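PDB 4XHC: alpha-L-rhamnosidase from Klebsiella oxytoca, which hydrolyses terminal alpha-L-rhamnose residues from glycosides as a family GH78 glycoside hydrolase, and is captured with rhamnose bound. Local coordinates for residues A[87-92]-A[178-183]; A[106-111]-A[193-198]; A[112-117]-A[186-191]; A[119-124]-A[157-162]. All coordinates share one frame; numbering follows the deposited sequence.

All four contacts lie in the N-terminal domain, where two antiparallel sheets pack into a beta sandwich, and none includes a residue of the rhamnose pocket. Contacts 2 and 3 hold the same pair of strands, 106-115 and 187-200: contact 2 is partly buried, with an apolar inner face and a histidine-carboxylate pair on its outer one, whereas contact 3 is the surface end, with glutamine, arginine and lysine. Contacts 1 and 4 belong to the other sheet through strands 175-182 and 122-129. Contact 4 is the buried one, with an aromatic stack on one face and aliphatic packing on the other; contact 1 is a partly buried loop attachment that also reaches R188 of contact 3. Contacts 1, 3 and 4 touch the second subunit.

Contact 1 (A[87-92]-A[178-183]); sequences RELSSG and VEVKAV
G92 N gives its hydrogen to V180 O over 2.7 Å, with an N-H...O angle of 158° and the donor nearly in line with the C=O bond. This ties the loop that leads into strand 94-99 to the end of strand 175-182, which finishes in a classic beta bulge: K181 and A182 both sit opposite H123. A second bond is made just past the bulge. V183 N points almost straight at S91 OG, 3.0 Å away at 175°, so the serine hydroxyl serves as acceptor for a backbone N-H where the strand is giving way to loop. The S91 torsion sets this up, since OG lies beside the backbone N and anti to the carbonyl carbon (chi1 -59°). G92 itself has a positive phi, a backbone shape that suits glycine.

Next to these bonds the contact is apolar. L89 and V180 are both buried; their side chains meet at a slant, with L89 CB 3.9 Å from V180 CG2. The L89 backbone also bonds to L189 and E88 makes a salt bridge with R188, so this loop reaches both sheets of the sandwich. V180 sets its other branch against the loop backbone: CG1 is 3.8 Å from S90 O. At the far end V183 turns a methyl back to the serine, CG2 standing 3.8 Å from S91 OG.

Contact 2 (A[106-111]-A[193-198]); sequences YLHFLC and QIEVNA
H108 and E195 face each other as a hydrogen-bonded antiparallel pair, their side chains running alongside and pointing the same way. The carboxylate swings in because E195 CG sits between its own N and carbonyl carbon (chi1 66°). It puts OE2 3.2 Å from H108 ND1 in a rather bent bond (140°), with the nitrogen above the carboxylate plane; ring and carboxylate are turned 51° apart. E195 CG meanwhile lies at the edge of the imidazole, in its plane. On the same face L110 and Q193 also run side by side, L110 CD1 at 4.1 Å from Q193 OE1.

The opposite face is apolar and turned to the interior of the beta sandwich. There F109 CB rests 4.0 Å from I194 CG1 while the phenyl ring leads off from the neighbouring strand, and L107 CD1 approaches I194 CG2 at 4.2 Å. F99 of the other sheet touches L107, I194 and V196. Backbone bonds from Y106 to L110 hold the register.

H108 is also hydrogen-bonded through NE2 to E164 on strand 163-166, so its two ring nitrogens each meet a carboxylate, which would probably favour the doubly protonated, positively charged imidazole.

Contact 3 (A[112-117]-A[186-191]); sequences QSAGSP and KFRLQF
Q112 and Q190 form a hydrogen-bonded antiparallel pair whose two side chains reach out together on one face of the sheet. Their amides come near without bonding: Q112 NE2 is 3.7 Å from Q190 OE1, and the amide planes stand at 89°, almost perpendicular. The approach owes much to Q112, whose CG occupies the position between N and carbonyl carbon (chi1 59°) and lies 3.6 Å from Q190 O. In the backbone, Q112 N bonds to Q190 O at 3.0 Å, while the return bond from Q190 N to Q112 O is weak.

A114 lies on the same face, as does R188, its partner across the strands. Its methyl touches R188 O, 3.9 Å from CB, and is also near the amide oxygen OE1 of Q190, and its backbone is bonded both ways to R188. The R188 chain bends at CG-CD and lays its guanidinium over the A114 peptide, with A114 O off toward the rim of one face; NH2 comes to 3.5 Å from G115 CA. E88, through a salt bridge to R188 NE, helps fix the arginine there. The pairing runs on as far as S116 N, which bonds to K186 O at 3.1 Å. Beyond it S116 OG and K186 NZ both reach D298 of the second subunit.

The two strands, at 139° between their directions in these segments, are the inner pair of the four-stranded sheet. L189, on the other face, packs on L124 of strand 122-129, and F187 packs on D119, while the L189 backbone bonds to L89 in the loop that follows helix 81-84.

Contact 4 (A[119-124]-A[157-162]); sequences DAPAHL and WLDVLP
Strands 122-129 and 153-158 run antiparallel here, with A122 and L158 bonded in both directions (A122 N to L158 O 3.0 Å, L158 N to A122 O 2.9 Å) and H123 and W157 as the non-hydrogen-bonded pair beside them. This is the edge of the six-stranded sheet of the beta sandwich, 153-158 being one of its two outermost strands within the chain.

On the H123 face the two aromatic groups lie side by side in an offset stack. The imidazole covers the five-membered ring of the indole, centroids 4.3 Å apart and planes only 14° from parallel, and slides toward the six-membered ring so that H123 NE2 stands 3.5 Å from W157 CZ2. With CG anti to the backbone N (chi1 174°), the H123 ring is carried out beside the W157 side chain, pointing the same way. D155 takes a hydrogen bond from NE2, fixing the rotation of the imidazole, and K181 packs on the histidine as well.

The opposite face is aliphatic and turned inward. A122 CB sits 4.3 Å from L158 CB, and L124 and L158 meet at their methyl ends, CD1 to CD1 at 4.1 Å; L158 also touches C111 in the other sheet, which joins the two layers.

At the loop end the second subunit takes part: its R169 makes a salt bridge to D159 OD1, and its S149 hydrogen-bonds to P121 O. That same carboxylate oxygen, D159 OD1, lies 3.7 Å from P121 CG.

Contact 1 (A[87-92]-A[178-183])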
loop_
_atom_site.group_PDB
_atom_site.type_symbol
_atom_site.label_atom_id
_atom_site.label_comp_id
_atom_site.label_asym_id
_atom_site.label_seq_id
_atom_site.Cartn_x
_atom_site.Cartn_y
_atom_site.Cartn_z
ATOM N N ARG A 87 -20.981 4.068 -12.633
ATOM C CA ARG A 87 -19.899 3.776 -13.583
ATOM C C ARG A 87 -19.196 2.470 -13.289
ATOM O O ARG A 87 -19.022 2.088 -12.136
ATOM C CB ARG A 87 -18.848 4.889 -13.613
ATOM C CG ARG A 87 -19.189 6.045 -14.542
ATOM C CD ARG A 87 -18.021 7.008 -14.666
ATOM N NE ARG A 87 -16.914 6.433 -15.425
ATOM C CZ ARG A 87 -15.722 7.005 -15.570
ATOM N NH1 ARG A 87 -15.457 8.174 -14.996
ATOM N NH2 ARG A 87 -14.787 6.400 -16.287
ATOM N N GLU A 88 -18.772 1.811 -14.361
ATOM C CA GLU A 88 -18.047 0.550 -14.294
ATOM C C GLU A 88 -16.652 0.770 -14.872
ATOM O O GLU A 88 -16.490 0.911 -16.084
ATOM C CB GLU A 88 -18.810 -0.526 -15.075
ATOM C CG GLU A 88 -20.214 -0.766 -14.536
ATOM C CD GLU A 88 -21.006 -1.792 -15.327
ATOM O OE1 GLU A 88 -20.433 -2.482 -16.196
ATOM O OE2 GLU A 88 -22.220 -1.910 -15.069
ATOM N N LEU A 89 -15.649 0.787 -14.005
ATOM C CA LEU A 89 -14.300 1.198 -14.386
ATOM C C LEU A 89 -13.381 0.021 -14.741
ATOM O O LEU A 89 -13.425 -1.016 -14.087
ATOM C CB LEU A 89 -13.674 2.000 -13.238
ATOM C CG LEU A 89 -14.525 3.131 -12.652
ATOM C CD1 LEU A 89 -13.898 3.645 -11.372
ATOM C CD2 LEU A 89 -14.716 4.263 -13.654
ATOM N N SER A 90 -12.544 0.203 -15.762
ATOM C CA SER A 90 -11.548 -0.803 -16.170
ATOM C C SER A 90 -10.132 -0.298 -15.944
ATOM O O SER A 90 -9.945 0.837 -15.510
ATOM C CB SER A 90 -11.738 -1.178 -17.650
ATOM O OG SER A 90 -13.087 -1.509 -17.906
ATOM N N SER A 91 -9.141 -1.131 -16.264
ATOM C CA SER A 91 -7.739 -0.756 -16.112
ATOM C C SER A 91 -7.450 0.553 -16.809
ATOM O O SER A 91 -7.824 0.737 -17.962
ATOM C CB SER A 91 -6.810 -1.826 -16.677
ATOM O OG SER A 91 -7.018 -3.068 -16.031
ATOM N N GLY A 92 -6.803 1.468 -16.088
ATOM C CA GLY A 92 -6.420 2.765 -16.635
ATOM C C GLY A 92 -7.415 3.878 -16.372
ATOM O O GLY A 92 -7.064 5.037 -16.511
ATOM N N VAL A 178 -8.591 8.746 -7.709
ATOM C CA VAL A 178 -8.767 7.300 -7.635
ATOM C C VAL A 178 -8.496 6.705 -9.012
ATOM O O VAL A 178 -9.179 7.023 -9.982
ATOM C CB VAL A 178 -10.200 6.933 -7.217
ATOM C CG1 VAL A 178 -10.361 5.423 -7.115
ATOM C CG2 VAL A 178 -10.545 7.598 -5.900
ATOM N N GLU A 179 -7.507 5.823 -9.066
ATOM C CA GLU A 179 -7.048 5.231 -10.303
ATOM C C GLU A 179 -7.171 3.710 -10.224
ATOM O O GLU A 179 -6.718 3.091 -9.270
ATOM C CB GLU A 179 -5.599 5.633 -10.507
ATOM C CG GLU A 179 -5.015 5.352 -11.882
ATOM C CD GLU A 179 -3.712 6.109 -12.129
ATOM O OE1 GLU A 179 -3.201 6.816 -11.196
ATOM O OE2 GLU A 179 -3.194 5.983 -13.264
ATOM N N VAL A 180 -7.807 3.105 -11.214
ATOM C CA VAL A 180 -7.808 1.654 -11.321
ATOM C C VAL A 180 -6.578 1.260 -12.137
ATOM O O VAL A 180 -6.569 1.397 -13.360
ATOM C CB VAL A 180 -9.109 1.121 -11.959
ATOM C CG1 VAL A 180 -9.109 -0.399 -11.961
ATOM C CG2 VAL A 180 -10.331 1.632 -11.204
ATOM N N LYS A 181 -5.529 0.820 -11.443
ATOM C CA LYS A 181 -4.270 0.434 -12.086
ATOM C C LYS A 181 -4.398 -0.850 -12.874
ATOM O O LYS A 181 -3.850 -0.969 -13.970
ATOM C CB LYS A 181 -3.160 0.245 -11.051
ATOM C CG LYS A 181 -2.594 1.535 -10.498
ATOM C CD LYS A 181 -1.748 2.239 -11.533
ATOM C CE LYS A 181 -0.908 3.322 -10.896
ATOM N NZ LYS A 181 -0.273 4.151 -11.961
ATOM N N ALA A 182 -5.101 -1.822 -12.299
ATOM C CA ALA A 182 -5.257 -3.115 -12.937
ATOM C C ALA A 182 -6.419 -3.914 -12.391
ATOM O O ALA A 182 -6.579 -4.066 -11.186
ATOM C CB ALA A 182 -3.981 -3.928 -12.801
ATOM N N VAL A 183 -7.231 -4.395 -13.320
ATOM C CA VAL A 183 -8.142 -5.503 -13.112
ATOM C C VAL A 183 -7.966 -6.330 -14.384
ATOM O O VAL A 183 -7.184 -5.942 -15.249
ATOM C CB VAL A 183 -9.607 -5.028 -12.937
ATOM C CG1 VAL A 183 -9.774 -4.310 -11.609
ATOM C CG2 VAL A 183 -10.043 -4.109 -14.071
#

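Contact 2 (A[106-111]-A[193-198])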
loop_
_atom_site.group_PDB
_atom_site.type_symbol
_atom_site.label_atom_id
_atom_site.label_comp_id
_atom_site.label_asym_id
_atom_site.label_seq_id
_atom_site.Cartn_x
_atom_site.Cartn_y
_atom_site.Cartn_z
ATOM N N TYR A 106 -10.311 10.100 8.103
ATOM C CA TYR A 106 -10.123 8.741 7.639
ATOM C C TYR A 106 -11.081 8.439 6.501
ATOM O O TYR A 106 -12.262 8.769 6.585
ATOM C CB TYR A 106 -10.325 7.799 8.824
ATOM C CG TYR A 106 -9.348 8.097 9.943
ATOM C CD1 TYR A 106 -9.669 8.999 10.965
ATOM C CD2 TYR A 106 -8.077 7.514 9.957
ATOM C CE1 TYR A 106 -8.764 9.294 11.978
ATOM C CE2 TYR A 106 -7.169 7.796 10.972
ATOM C CZ TYR A 106 -7.516 8.684 11.977
ATOM O OH TYR A 106 -6.608 8.958 12.966
ATOM N N LEU A 107 -10.561 7.830 5.437
ATOM C CA LEU A 107 -11.360 7.486 4.249
ATOM C C LEU A 107 -12.100 6.135 4.380
ATOM O O LEU A 107 -11.525 5.141 4.831
ATOM C CB LEU A 107 -10.461 7.458 3.016
ATOM C CG LEU A 107 -11.163 7.395 1.656
ATOM C CD1 LEU A 107 -11.876 8.696 1.328
ATOM C CD2 LEU A 107 -10.163 7.070 0.555
ATOM N N HIS A 108 -13.375 6.122 3.986
ATOM C CA HIS A 108 -14.212 4.918 3.973
ATOM C C HIS A 108 -14.843 4.824 2.597
ATOM O O HIS A 108 -15.339 5.825 2.098
ATOM C CB HIS A 108 -15.302 5.024 5.057
ATOM C CG HIS A 108 -16.324 3.921 5.033
ATOM N ND1 HIS A 108 -17.679 4.165 4.958
ATOM C CD2 HIS A 108 -16.195 2.576 5.112
ATOM C CE1 HIS A 108 -18.339 3.021 4.974
ATOM N NE2 HIS A 108 -17.461 2.041 5.069
ATOM N N PHE A 109 -14.806 3.651 1.968
ATOM C CA PHE A 109 -15.571 3.426 0.728
ATOM C C PHE A 109 -15.988 1.971 0.531
ATOM O O PHE A 109 -15.400 1.063 1.105
ATOM C CB PHE A 109 -14.808 3.936 -0.504
ATOM C CG PHE A 109 -13.540 3.187 -0.795
ATOM C CD1 PHE A 109 -13.575 1.962 -1.446
ATOM C CD2 PHE A 109 -12.313 3.712 -0.428
ATOM C CE1 PHE A 109 -12.411 1.265 -1.710
ATOM C CE2 PHE A 109 -11.145 3.024 -0.687
ATOM C CZ PHE A 109 -11.190 1.797 -1.327
ATOM N N LEU A 110 -17.033 1.768 -0.263
ATOM C CA LEU A 110 -17.480 0.437 -0.648
ATOM C C LEU A 110 -17.321 0.307 -2.143
ATOM O O LEU A 110 -17.567 1.259 -2.874
ATOM C CB LEU A 110 -18.963 0.214 -0.308
ATOM C CG LEU A 110 -19.495 0.357 1.121
ATOM C CD1 LEU A 110 -20.902 -0.229 1.182
ATOM C CD2 LEU A 110 -18.599 -0.322 2.142
ATOM N N CYS A 111 -16.939 -0.877 -2.604
ATOM C CA CYS A 111 -16.909 -1.148 -4.033
ATOM C C CYS A 111 -17.176 -2.618 -4.335
ATOM O O CYS A 111 -17.030 -3.470 -3.466
ATOM C CB CYS A 111 -15.577 -0.690 -4.649
ATOM S SG CYS A 111 -14.107 -1.580 -4.092
ATOM N N GLN A 193 -20.134 3.881 -2.561
ATOM C CA GLN A 193 -20.170 4.882 -1.505
ATOM C C GLN A 193 -18.776 5.346 -1.183
ATOM O O GLN A 193 -17.861 4.540 -1.132
ATOM C CB GLN A 193 -20.814 4.317 -0.243
ATOM C CG GLN A 193 -20.557 5.148 1.007
ATOM C CD GLN A 193 -21.392 4.701 2.194
ATOM O OE1 GLN A 193 -21.932 3.579 2.224
ATOM N NE2 GLN A 193 -21.499 5.575 3.194
ATOM N N ILE A 194 -18.619 6.644 -0.966
ATOM C CA ILE A 194 -17.347 7.199 -0.540
ATOM C C ILE A 194 -17.599 8.302 0.475
ATOM O O ILE A 194 -18.423 9.179 0.241
ATOM C CB ILE A 194 -16.560 7.793 -1.720
ATOM C CG1 ILE A 194 -16.405 6.753 -2.839
ATOM C CG2 ILE A 194 -15.197 8.295 -1.241
ATOM C CD1 ILE A 194 -15.512 7.181 -3.988
ATOM N N GLU A 195 -16.889 8.259 1.597
ATOM C CA GLU A 195 -17.006 9.308 2.602
ATOM C C GLU A 195 -15.706 9.486 3.370
ATOM O O GLU A 195 -14.847 8.608 3.364
ATOM C CB GLU A 195 -18.171 9.025 3.562
ATOM C CG GLU A 195 -18.007 7.790 4.439
ATOM C CD GLU A 195 -19.191 7.560 5.381
ATOM O OE1 GLU A 195 -20.243 8.220 5.217
ATOM O OE2 GLU A 195 -19.068 6.710 6.294
ATOM N N VAL A 196 -15.573 10.648 4.006
ATOM C CA VAL A 196 -14.468 10.935 4.926
ATOM C C VAL A 196 -15.009 11.105 6.340
ATOM O O VAL A 196 -16.012 11.788 6.547
ATOM C CB VAL A 196 -13.642 12.173 4.497
ATOM C CG1 VAL A 196 -14.453 13.457 4.555
ATOM C CG2 VAL A 196 -12.400 12.303 5.356
ATOM N N ASN A 197 -14.367 10.436 7.293
ATOM C CA ASN A 197 -14.672 10.587 8.715
ATOM C C ASN A 197 -13.737 11.636 9.320
ATOM O O ASN A 197 -12.585 11.339 9.627
ATOM C CB ASN A 197 -14.509 9.248 9.451
ATOM C CG ASN A 197 -15.638 8.275 9.178
ATOM O OD1 ASN A 197 -15.529 7.393 8.328
ATOM N ND2 ASN A 197 -16.729 8.423 9.915
ATOM N N ALA A 198 -14.228 12.863 9.475
ATOM C CA ALA A 198 -13.384 13.996 9.882
ATOM C C ALA A 198 -13.233 14.092 11.399
ATOM O O ALA A 198 -14.179 13.840 12.148
ATOM C CB ALA A 198 -13.949 15.295 9.337
#

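Contact 3 (A[112-117]-A[186-191])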
loop_
_atom_site.group_PDB
_atom_site.type_symbol
_atom_site.label_atom_id
_atom_site.label_comp_id
_atom_site.label_asym_id
_atom_site.label_seq_id
_atom_site.Cartn_x
_atom_site.Cartn_y
_atom_site.Cartn_z
ATOM N N GLN A 112 -17.555 -2.888 -5.583
ATOM C CA GLN A 112 -18.028 -4.203 -5.999
ATOM C C GLN A 112 -17.759 -4.495 -7.471
ATOM O O GLN A 112 -17.469 -3.602 -8.259
ATOM C CB GLN A 112 -19.534 -4.307 -5.745
ATOM C CG GLN A 112 -20.349 -3.264 -6.485
ATOM C CD GLN A 112 -21.811 -3.303 -6.114
ATOM O OE1 GLN A 112 -22.162 -3.336 -4.942
ATOM N NE2 GLN A 112 -22.674 -3.294 -7.117
ATOM N N SER A 113 -17.889 -5.766 -7.825
ATOM C CA SER A 113 -17.597 -6.248 -9.176
ATOM C C SER A 113 -18.758 -5.987 -10.130
ATOM O O SER A 113 -19.897 -5.865 -9.699
ATOM C CB SER A 113 -17.264 -7.751 -9.118
ATOM O OG SER A 113 -17.644 -8.440 -10.295
ATOM N N ALA A 114 -18.449 -5.883 -11.422
ATOM C CA ALA A 114 -19.456 -5.946 -12.506
ATOM C C ALA A 114 -18.912 -6.776 -13.684
ATOM O O ALA A 114 -17.712 -6.731 -13.981
ATOM C CB ALA A 114 -19.836 -4.544 -12.973
ATOM N N GLY A 115 -19.789 -7.521 -14.347
ATOM C CA GLY A 115 -19.410 -8.320 -15.513
ATOM C C GLY A 115 -19.337 -9.790 -15.156
ATOM O O GLY A 115 -20.268 -10.333 -14.596
ATOM N N SER A 116 -18.233 -10.449 -15.479
ATOM C CA SER A 116 -18.025 -11.848 -15.070
ATOM C C SER A 116 -17.672 -11.930 -13.569
ATOM O O SER A 116 -17.471 -10.890 -12.904
ATOM C CB SER A 116 -16.920 -12.509 -15.923
ATOM O OG SER A 116 -17.359 -12.759 -17.252
ATOM N N PRO A 117 -17.608 -13.164 -13.024
ATOM C CA PRO A 117 -17.115 -13.303 -11.654
ATOM C C PRO A 117 -15.665 -12.849 -11.587
ATOM O O PRO A 117 -14.872 -13.279 -12.424
ATOM C CB PRO A 117 -17.217 -14.809 -11.388
ATOM C CG PRO A 117 -18.205 -15.326 -12.388
ATOM C CD PRO A 117 -18.065 -14.450 -13.590
ATOM N N LYS A 186 -12.023 -9.452 -17.978
ATOM C CA LYS A 186 -13.288 -10.130 -17.665
ATOM C C LYS A 186 -14.242 -9.379 -16.707
ATOM O O LYS A 186 -15.407 -9.757 -16.600
ATOM C CB LYS A 186 -13.005 -11.520 -17.074
ATOM C CG LYS A 186 -12.332 -12.494 -18.031
ATOM C CD LYS A 186 -12.745 -13.932 -17.751
ATOM C CE LYS A 186 -14.119 -14.228 -18.331
ATOM N NZ LYS A 186 -14.619 -15.570 -17.926
ATOM N N PHE A 187 -13.760 -8.364 -15.983
ATOM C CA PHE A 187 -14.628 -7.636 -15.044
ATOM C C PHE A 187 -14.230 -6.180 -14.828
ATOM O O PHE A 187 -13.109 -5.767 -15.138
ATOM C CB PHE A 187 -14.744 -8.377 -13.694
ATOM C CG PHE A 187 -13.570 -8.176 -12.764
ATOM C CD1 PHE A 187 -12.459 -9.020 -12.823
ATOM C CD2 PHE A 187 -13.590 -7.162 -11.805
ATOM C CE1 PHE A 187 -11.379 -8.843 -11.961
ATOM C CE2 PHE A 187 -12.512 -6.976 -10.947
ATOM C CZ PHE A 187 -11.402 -7.819 -11.025
ATOM N N ARG A 188 -15.185 -5.422 -14.291
ATOM C CA ARG A 188 -15.025 -3.998 -14.033
ATOM C C ARG A 188 -15.341 -3.681 -12.579
ATOM O O ARG A 188 -16.044 -4.430 -11.909
ATOM C CB ARG A 188 -15.942 -3.199 -14.949
ATOM C CG ARG A 188 -15.551 -3.288 -16.414
ATOM C CD ARG A 188 -16.664 -2.812 -17.327
ATOM N NE ARG A 188 -17.908 -3.560 -17.126
ATOM C CZ ARG A 188 -18.149 -4.799 -17.572
ATOM N NH1 ARG A 188 -17.231 -5.478 -18.252
ATOM N NH2 ARG A 188 -19.321 -5.371 -17.328
ATOM N N LEU A 189 -14.823 -2.557 -12.112
ATOM C CA LEU A 189 -14.979 -2.139 -10.734
ATOM C C LEU A 189 -15.991 -0.994 -10.635
ATOM O O LEU A 189 -16.068 -0.142 -11.519
ATOM C CB LEU A 189 -13.625 -1.705 -10.184
ATOM C CG LEU A 189 -13.559 -1.618 -8.664
ATOM C CD1 LEU A 189 -13.676 -2.995 -8.026
ATOM C CD2 LEU A 189 -12.276 -0.938 -8.237
ATOM N N GLN A 190 -16.745 -0.966 -9.541
ATOM C CA GLN A 190 -17.865 -0.041 -9.379
ATOM C C GLN A 190 -17.956 0.408 -7.924
ATOM O O GLN A 190 -18.203 -0.410 -7.049
ATOM C CB GLN A 190 -19.146 -0.758 -9.805
ATOM C CG GLN A 190 -20.431 0.039 -9.702
ATOM C CD GLN A 190 -21.613 -0.690 -10.339
ATOM O OE1 GLN A 190 -21.672 -1.931 -10.385
ATOM N NE2 GLN A 190 -22.567 0.081 -10.830
ATOM N N PHE A 191 -17.754 1.700 -7.670
ATOM C CA PHE A 191 -17.842 2.248 -6.315
ATOM C C PHE A 191 -19.286 2.583 -5.990
ATOM O O PHE A 191 -19.998 3.100 -6.839
ATOM C CB PHE A 191 -16.996 3.503 -6.201
ATOM C CG PHE A 191 -15.527 3.242 -6.315
ATOM C CD1 PHE A 191 -14.922 3.150 -7.550
ATOM C CD2 PHE A 191 -14.757 3.056 -5.183
ATOM C CE1 PHE A 191 -13.571 2.890 -7.653
ATOM C CE2 PHE A 191 -13.403 2.803 -5.276
ATOM C CZ PHE A 191 -12.810 2.720 -6.515
#

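Contact 4 (A[119-124]-A[157-162])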
loop_
_atom_site.group_PDB
_atom_site.type_symbol
_atom_site.label_atom_id
_atom_site.label_comp_id
_atom_site.label_asym_id
_atom_site.label_seq_id
_atom_site.Cartn_x
_atom_site.Cartn_y
_atom_site.Cartn_z
ATOM N N ASP A 119 -11.907 -12.472 -11.351
ATOM C CA ASP A 119 -10.875 -13.514 -11.426
ATOM C C ASP A 119 -9.455 -13.017 -11.148
ATOM O O ASP A 119 -8.490 -13.687 -11.497
ATOM C CB ASP A 119 -10.925 -14.225 -12.796
ATOM C CG ASP A 119 -10.583 -13.301 -13.957
ATOM O OD1 ASP A 119 -10.498 -12.077 -13.729
ATOM O OD2 ASP A 119 -10.414 -13.798 -15.093
ATOM N N ALA A 120 -9.327 -11.860 -10.514
ATOM C CA ALA A 120 -8.017 -11.366 -10.090
ATOM C C ALA A 120 -8.169 -10.250 -9.061
ATOM O O ALA A 120 -9.211 -9.633 -8.983
ATOM C CB ALA A 120 -7.229 -10.872 -11.295
ATOM N N PRO A 121 -7.123 -9.973 -8.279
ATOM C CA PRO A 121 -7.204 -8.820 -7.387
ATOM C C PRO A 121 -7.450 -7.516 -8.139
ATOM O O PRO A 121 -7.081 -7.396 -9.306
ATOM C CB PRO A 121 -5.813 -8.777 -6.729
ATOM C CG PRO A 121 -5.266 -10.147 -6.890
ATOM C CD PRO A 121 -5.831 -10.667 -8.175
ATOM N N ALA A 122 -8.076 -6.555 -7.477
ATOM C CA ALA A 122 -8.232 -5.227 -8.047
ATOM C C ALA A 122 -7.161 -4.302 -7.459
ATOM O O ALA A 122 -7.102 -4.116 -6.240
ATOM C CB ALA A 122 -9.621 -4.693 -7.754
ATOM N N HIS A 123 -6.321 -3.735 -8.319
ATOM C CA HIS A 123 -5.220 -2.894 -7.875
ATOM C C HIS A 123 -5.576 -1.425 -8.092
ATOM O O HIS A 123 -5.749 -0.983 -9.217
ATOM C CB HIS A 123 -3.942 -3.290 -8.626
ATOM C CG HIS A 123 -2.766 -2.400 -8.369
ATOM N ND1 HIS A 123 -1.680 -2.350 -9.216
ATOM C CD2 HIS A 123 -2.505 -1.526 -7.370
ATOM C CE1 HIS A 123 -0.799 -1.483 -8.751
ATOM N NE2 HIS A 123 -1.273 -0.970 -7.630
ATOM N N LEU A 124 -5.690 -0.680 -6.998
ATOM C CA LEU A 124 -6.028 0.733 -7.049
ATOM C C LEU A 124 -4.875 1.563 -6.552
ATOM O O LEU A 124 -4.031 1.079 -5.816
ATOM C CB LEU A 124 -7.213 1.040 -6.138
ATOM C CG LEU A 124 -8.516 0.305 -6.380
ATOM C CD1 LEU A 124 -9.467 0.597 -5.235
ATOM C CD2 LEU A 124 -9.124 0.712 -7.709
ATOM N N TRP A 157 -4.588 -3.556 -2.912
ATOM C CA TRP A 157 -4.922 -4.757 -3.660
ATOM C C TRP A 157 -6.104 -5.432 -2.978
ATOM O O TRP A 157 -5.965 -5.978 -1.893
ATOM C CB TRP A 157 -3.725 -5.717 -3.729
ATOM C CG TRP A 157 -2.623 -5.265 -4.663
ATOM C CD1 TRP A 157 -2.418 -5.662 -5.962
ATOM C CD2 TRP A 157 -1.595 -4.321 -4.369
ATOM N NE1 TRP A 157 -1.325 -5.020 -6.485
ATOM C CE2 TRP A 157 -0.805 -4.187 -5.529
ATOM C CE3 TRP A 157 -1.266 -3.573 -3.232
ATOM C CZ2 TRP A 157 0.290 -3.342 -5.588
ATOM C CZ3 TRP A 157 -0.176 -2.734 -3.289
ATOM C CH2 TRP A 157 0.595 -2.627 -4.462
ATOM N N LEU A 158 -7.261 -5.401 -3.622
ATOM C CA LEU A 158 -8.453 -6.053 -3.093
ATOM C C LEU A 158 -8.562 -7.465 -3.663
ATOM O O LEU A 158 -8.869 -7.629 -4.841
ATOM C CB LEU A 158 -9.690 -5.249 -3.469
ATOM C CG LEU A 158 -9.559 -3.756 -3.190
ATOM C CD1 LEU A 158 -10.779 -2.987 -3.667
ATOM C CD2 LEU A 158 -9.330 -3.544 -1.709
ATOM N N ASP A 159 -8.310 -8.477 -2.830
ATOM C CA ASP A 159 -8.453 -9.881 -3.245
ATOM C C ASP A 159 -9.921 -10.307 -3.412
ATOM O O ASP A 159 -10.223 -11.203 -4.189
ATOM C CB ASP A 159 -7.766 -10.834 -2.246
ATOM C CG ASP A 159 -6.234 -10.687 -2.216
ATOM O OD1 ASP A 159 -5.601 -10.752 -3.292
ATOM O OD2 ASP A 159 -5.660 -10.530 -1.104
ATOM N N VAL A 160 -10.831 -9.666 -2.689
ATOM C CA VAL A 160 -12.215 -10.128 -2.598
ATOM C C VAL A 160 -13.205 -8.982 -2.767
ATOM O O VAL A 160 -13.064 -7.943 -2.132
ATOM C CB VAL A 160 -12.491 -10.793 -1.232
ATOM C CG1 VAL A 160 -13.929 -11.296 -1.160
ATOM C CG2 VAL A 160 -11.509 -11.930 -0.976
ATOM N N LEU A 161 -14.208 -9.198 -3.616
ATOM C CA LEU A 161 -15.276 -8.230 -3.851
ATOM C C LEU A 161 -16.624 -8.909 -3.586
ATOM O O LEU A 161 -16.750 -10.105 -3.805
ATOM C CB LEU A 161 -15.198 -7.716 -5.294
ATOM C CG LEU A 161 -13.877 -7.010 -5.660
ATOM C CD1 LEU A 161 -13.724 -6.851 -7.164
ATOM C CD2 LEU A 161 -13.765 -5.657 -4.972
ATOM N N PRO A 162 -17.626 -8.190 -3.089
ATOM C CA PRO A 162 -17.534 -6.777 -2.712
ATOM C C PRO A 162 -16.598 -6.503 -1.529
ATOM O O PRO A 162 -16.289 -7.412 -0.774
ATOM C CB PRO A 162 -18.987 -6.428 -2.331
ATOM C CG PRO A 162 -19.644 -7.735 -2.020
ATOM C CD PRO A 162 -18.992 -8.725 -2.928
#